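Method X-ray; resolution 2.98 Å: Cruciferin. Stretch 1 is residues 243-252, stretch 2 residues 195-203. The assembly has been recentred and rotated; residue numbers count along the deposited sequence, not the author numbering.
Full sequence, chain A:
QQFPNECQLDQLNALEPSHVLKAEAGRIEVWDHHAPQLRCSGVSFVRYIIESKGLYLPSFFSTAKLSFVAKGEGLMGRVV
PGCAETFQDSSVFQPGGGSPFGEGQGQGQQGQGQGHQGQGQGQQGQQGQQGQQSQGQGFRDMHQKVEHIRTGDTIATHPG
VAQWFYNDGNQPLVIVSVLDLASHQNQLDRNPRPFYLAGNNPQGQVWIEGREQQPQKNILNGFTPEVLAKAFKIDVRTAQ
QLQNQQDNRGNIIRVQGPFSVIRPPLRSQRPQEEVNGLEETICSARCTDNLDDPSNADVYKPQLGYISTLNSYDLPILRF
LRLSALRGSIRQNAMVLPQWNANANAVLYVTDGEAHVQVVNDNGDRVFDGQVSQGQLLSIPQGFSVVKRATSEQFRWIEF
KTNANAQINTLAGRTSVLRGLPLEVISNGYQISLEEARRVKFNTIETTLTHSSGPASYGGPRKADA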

# COMPACT_ATOMS: atom_id res chain seq x y z
N GLN A 243 20.72 3.41 -30.66
CA GLN A 243 21.22 2.84 -29.42
C GLN A 243 22.30 3.65 -28.69
O GLN A 243 22.88 3.19 -27.69
CB GLN A 243 21.76 1.44 -29.70
CG GLN A 243 20.78 0.52 -30.37
CD GLN A 243 21.37 -0.86 -30.51
OE1 GLN A 243 22.35 -1.07 -31.23
NE2 GLN A 243 20.80 -1.81 -29.78
N ASN A 244 22.58 4.85 -29.19
CA ASN A 244 23.65 5.68 -28.66
C ASN A 244 24.74 4.92 -27.91
O ASN A 244 25.11 5.29 -26.79
CB ASN A 244 23.07 6.75 -27.75
CG ASN A 244 22.62 7.95 -28.50
OD1 ASN A 244 23.16 8.28 -29.57
ND2 ASN A 244 21.64 8.65 -27.94
N GLN A 245 25.27 3.87 -28.52
CA GLN A 245 26.33 3.13 -27.85
C GLN A 245 27.60 3.95 -27.82
O GLN A 245 28.06 4.44 -28.85
CB GLN A 245 26.58 1.77 -28.52
CG GLN A 245 26.34 1.75 -30.02
CD GLN A 245 26.15 0.34 -30.55
OE1 GLN A 245 26.13 0.11 -31.76
NE2 GLN A 245 26.00 -0.61 -29.63
N GLN A 246 28.14 4.12 -26.62
CA GLN A 246 29.42 4.80 -26.42
C GLN A 246 29.29 6.33 -26.42
O GLN A 246 30.27 7.03 -26.17
CB GLN A 246 30.47 4.34 -27.45
CG GLN A 246 30.39 2.88 -27.95
CD GLN A 246 30.23 1.84 -26.83
OE1 GLN A 246 30.61 2.08 -25.68
NE2 GLN A 246 29.69 0.67 -27.18
N ASP A 247 28.10 6.86 -26.68
CA ASP A 247 27.86 8.30 -26.62
C ASP A 247 28.19 8.83 -25.22
O ASP A 247 27.62 8.37 -24.22
CB ASP A 247 26.41 8.61 -26.99
CG ASP A 247 26.08 10.10 -26.94
OD1 ASP A 247 27.00 10.91 -26.70
OD2 ASP A 247 24.90 10.46 -27.15
N ASN A 248 29.11 9.79 -25.15
CA ASN A 248 29.58 10.33 -23.88
C ASN A 248 29.03 11.70 -23.51
O ASN A 248 29.64 12.42 -22.73
CB ASN A 248 31.11 10.37 -23.84
CG ASN A 248 31.71 9.27 -22.98
OD1 ASN A 248 31.35 8.09 -23.09
ND2 ASN A 248 32.64 9.65 -22.10
N ARG A 249 27.87 12.05 -24.06
CA ARG A 249 27.24 13.32 -23.73
C ARG A 249 26.43 13.25 -22.44
O ARG A 249 26.15 14.27 -21.82
CB ARG A 249 26.32 13.76 -24.86
CG ARG A 249 27.02 14.28 -26.07
CD ARG A 249 26.02 14.59 -27.14
NE ARG A 249 25.15 13.45 -27.39
CZ ARG A 249 24.07 13.52 -28.15
NH1 ARG A 249 23.75 14.66 -28.73
NH2 ARG A 249 23.32 12.45 -28.33
N GLY A 250 26.07 12.04 -22.03
CA GLY A 250 25.19 11.88 -20.90
C GLY A 250 23.77 12.21 -21.31
O GLY A 250 23.41 12.13 -22.49
N ASN A 251 22.96 12.61 -20.35
CA ASN A 251 21.55 12.75 -20.61
C ASN A 251 21.06 14.19 -20.79
O ASN A 251 19.92 14.40 -21.18
CB ASN A 251 20.75 12.06 -19.51
CG ASN A 251 19.32 11.88 -19.88
OD1 ASN A 251 18.45 12.63 -19.43
ND2 ASN A 251 19.06 10.91 -20.73
N ILE A 252 21.92 15.17 -20.50
CA ILE A 252 21.64 16.58 -20.80
C ILE A 252 22.60 17.05 -21.91
O ILE A 252 23.80 17.20 -21.67
CB ILE A 252 21.83 17.46 -19.56
CG1 ILE A 252 21.47 16.68 -18.29
CG2 ILE A 252 21.03 18.74 -19.67
CD1 ILE A 252 20.95 17.54 -17.14
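Stretch 2, residues 195-203: FYLAGNNPQ

Two loops that lack regular secondary structure can still be held in register when asparagine amides find the carbonyl groups that no helix or sheet has claimed, and this pair of segments in cruciferin illustrates the principle. Two direct hydrogen bonds join them, one given by each side. From stretch 1, Asn244 ND2 donates to Ala198 O at 2.9 Å, almost linearly; from stretch 2, Asn200 ND2 donates to Asp247 O at 3.2 Å. Asn244 and Asp247 are the first and last residues of a type II beta turn, so the two bonds tie both ends of that turn to the same short loop. A water extends the network, donating to Asn200 OD1 and to Gln243 O, each at 2.9 Å, so that both ends of the Asn200 amide are engaged.

The turn itself is closed by a weak bond from Asp247 N to Asn244 O at 3.4 Å. Beyond it, the carboxylate of Asp247 folds back on its own segment: Asp247 OD2 forms a salt bridge with Arg249 NH2 at 2.8 Å, and Asp247 OD1 accepts from Arg249 N at 3.0 Å.

Stretch 2 leaves a strand at Tyr196 and continues as loop. Along the second half of stretch 1 the chains run in opposite directions: Asn248 lies nearest Pro202, Gly250 nearest Asn201 and Asn251 nearest Gly199, with CA to CA distances of 6.5, 4.8 and 4.3 Å. The close approach at Gly199 leaves little room, and a CB there would run into the modelled side chain of Asn251. Asn200, pointing toward stretch 1, has the largest covered area of either segment. At the outer end the packing loosens: Pro202 also points toward stretch 1, its CG lying 3.8 Å from Asn248 OD1 and 4.2 Å from Asp247 O.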

# COMPACT_ATOMS: atom_id res chain seq x y z
N PHE A 195 14.28 5.63 -16.52
CA PHE A 195 14.39 4.84 -17.73
C PHE A 195 14.67 5.80 -18.85
O PHE A 195 13.83 6.64 -19.20
CB PHE A 195 13.12 4.05 -17.99
CG PHE A 195 12.99 2.83 -17.11
CD1 PHE A 195 13.29 1.57 -17.59
CD2 PHE A 195 12.56 2.95 -15.80
CE1 PHE A 195 13.15 0.47 -16.79
CE2 PHE A 195 12.42 1.84 -15.01
CZ PHE A 195 12.71 0.60 -15.51
N TYR A 196 15.87 5.69 -19.40
CA TYR A 196 16.36 6.64 -20.38
C TYR A 196 16.03 6.20 -21.80
O TYR A 196 16.42 5.12 -22.24
CB TYR A 196 17.87 6.83 -20.18
CG TYR A 196 18.19 7.61 -18.94
CD1 TYR A 196 17.79 8.93 -18.82
CD2 TYR A 196 18.88 7.04 -17.88
CE1 TYR A 196 18.07 9.67 -17.69
CE2 TYR A 196 19.15 7.78 -16.73
CZ TYR A 196 18.75 9.09 -16.65
OH TYR A 196 19.01 9.86 -15.54
N LEU A 197 15.31 7.05 -22.51
CA LEU A 197 14.94 6.75 -23.89
C LEU A 197 16.05 7.01 -24.93
O LEU A 197 16.09 6.38 -25.99
CB LEU A 197 13.67 7.53 -24.26
CG LEU A 197 12.31 6.90 -23.98
CD1 LEU A 197 12.37 6.18 -22.66
CD2 LEU A 197 11.23 7.97 -23.97
N ALA A 198 16.96 7.93 -24.64
CA ALA A 198 17.93 8.36 -25.65
C ALA A 198 19.32 8.47 -25.08
O ALA A 198 20.27 7.83 -25.57
CB ALA A 198 17.52 9.69 -26.23
N GLY A 199 19.44 9.32 -24.07
CA GLY A 199 20.72 9.59 -23.44
C GLY A 199 21.45 8.35 -22.96
O GLY A 199 20.85 7.40 -22.45
N ASN A 200 22.76 8.38 -23.14
CA ASN A 200 23.63 7.39 -22.54
C ASN A 200 24.11 7.94 -21.19
O ASN A 200 24.32 9.14 -21.04
CB ASN A 200 24.81 7.09 -23.47
CG ASN A 200 25.29 5.66 -23.36
OD1 ASN A 200 24.50 4.76 -23.10
ND2 ASN A 200 26.58 5.44 -23.58
N ASN A 201 24.24 7.08 -20.19
CA ASN A 201 24.94 7.48 -18.97
C ASN A 201 26.12 6.57 -18.72
O ASN A 201 25.96 5.47 -18.21
CB ASN A 201 24.01 7.43 -17.76
CG ASN A 201 24.75 7.73 -16.47
OD1 ASN A 201 25.74 8.45 -16.47
ND2 ASN A 201 24.27 7.16 -15.37
N PRO A 202 27.33 7.05 -19.04
CA PRO A 202 28.51 6.19 -18.93
C PRO A 202 28.90 5.97 -17.47
O PRO A 202 29.65 5.05 -17.18
CB PRO A 202 29.59 6.98 -19.67
CG PRO A 202 28.91 8.20 -20.23
CD PRO A 202 27.71 8.42 -19.40
N GLN A 203 28.38 6.80 -16.58
CA GLN A 203 28.67 6.69 -15.15
C GLN A 203 27.89 5.58 -14.49
O GLN A 203 28.31 5.05 -13.45
CB GLN A 203 28.33 7.99 -14.44
CG GLN A 203 29.22 9.15 -14.80
CD GLN A 203 29.02 10.29 -13.84
OE1 GLN A 203 28.67 11.41 -14.24
NE2 GLN A 203 29.19 10.00 -12.56
O HOH W 1 22.50 3.79 -24.92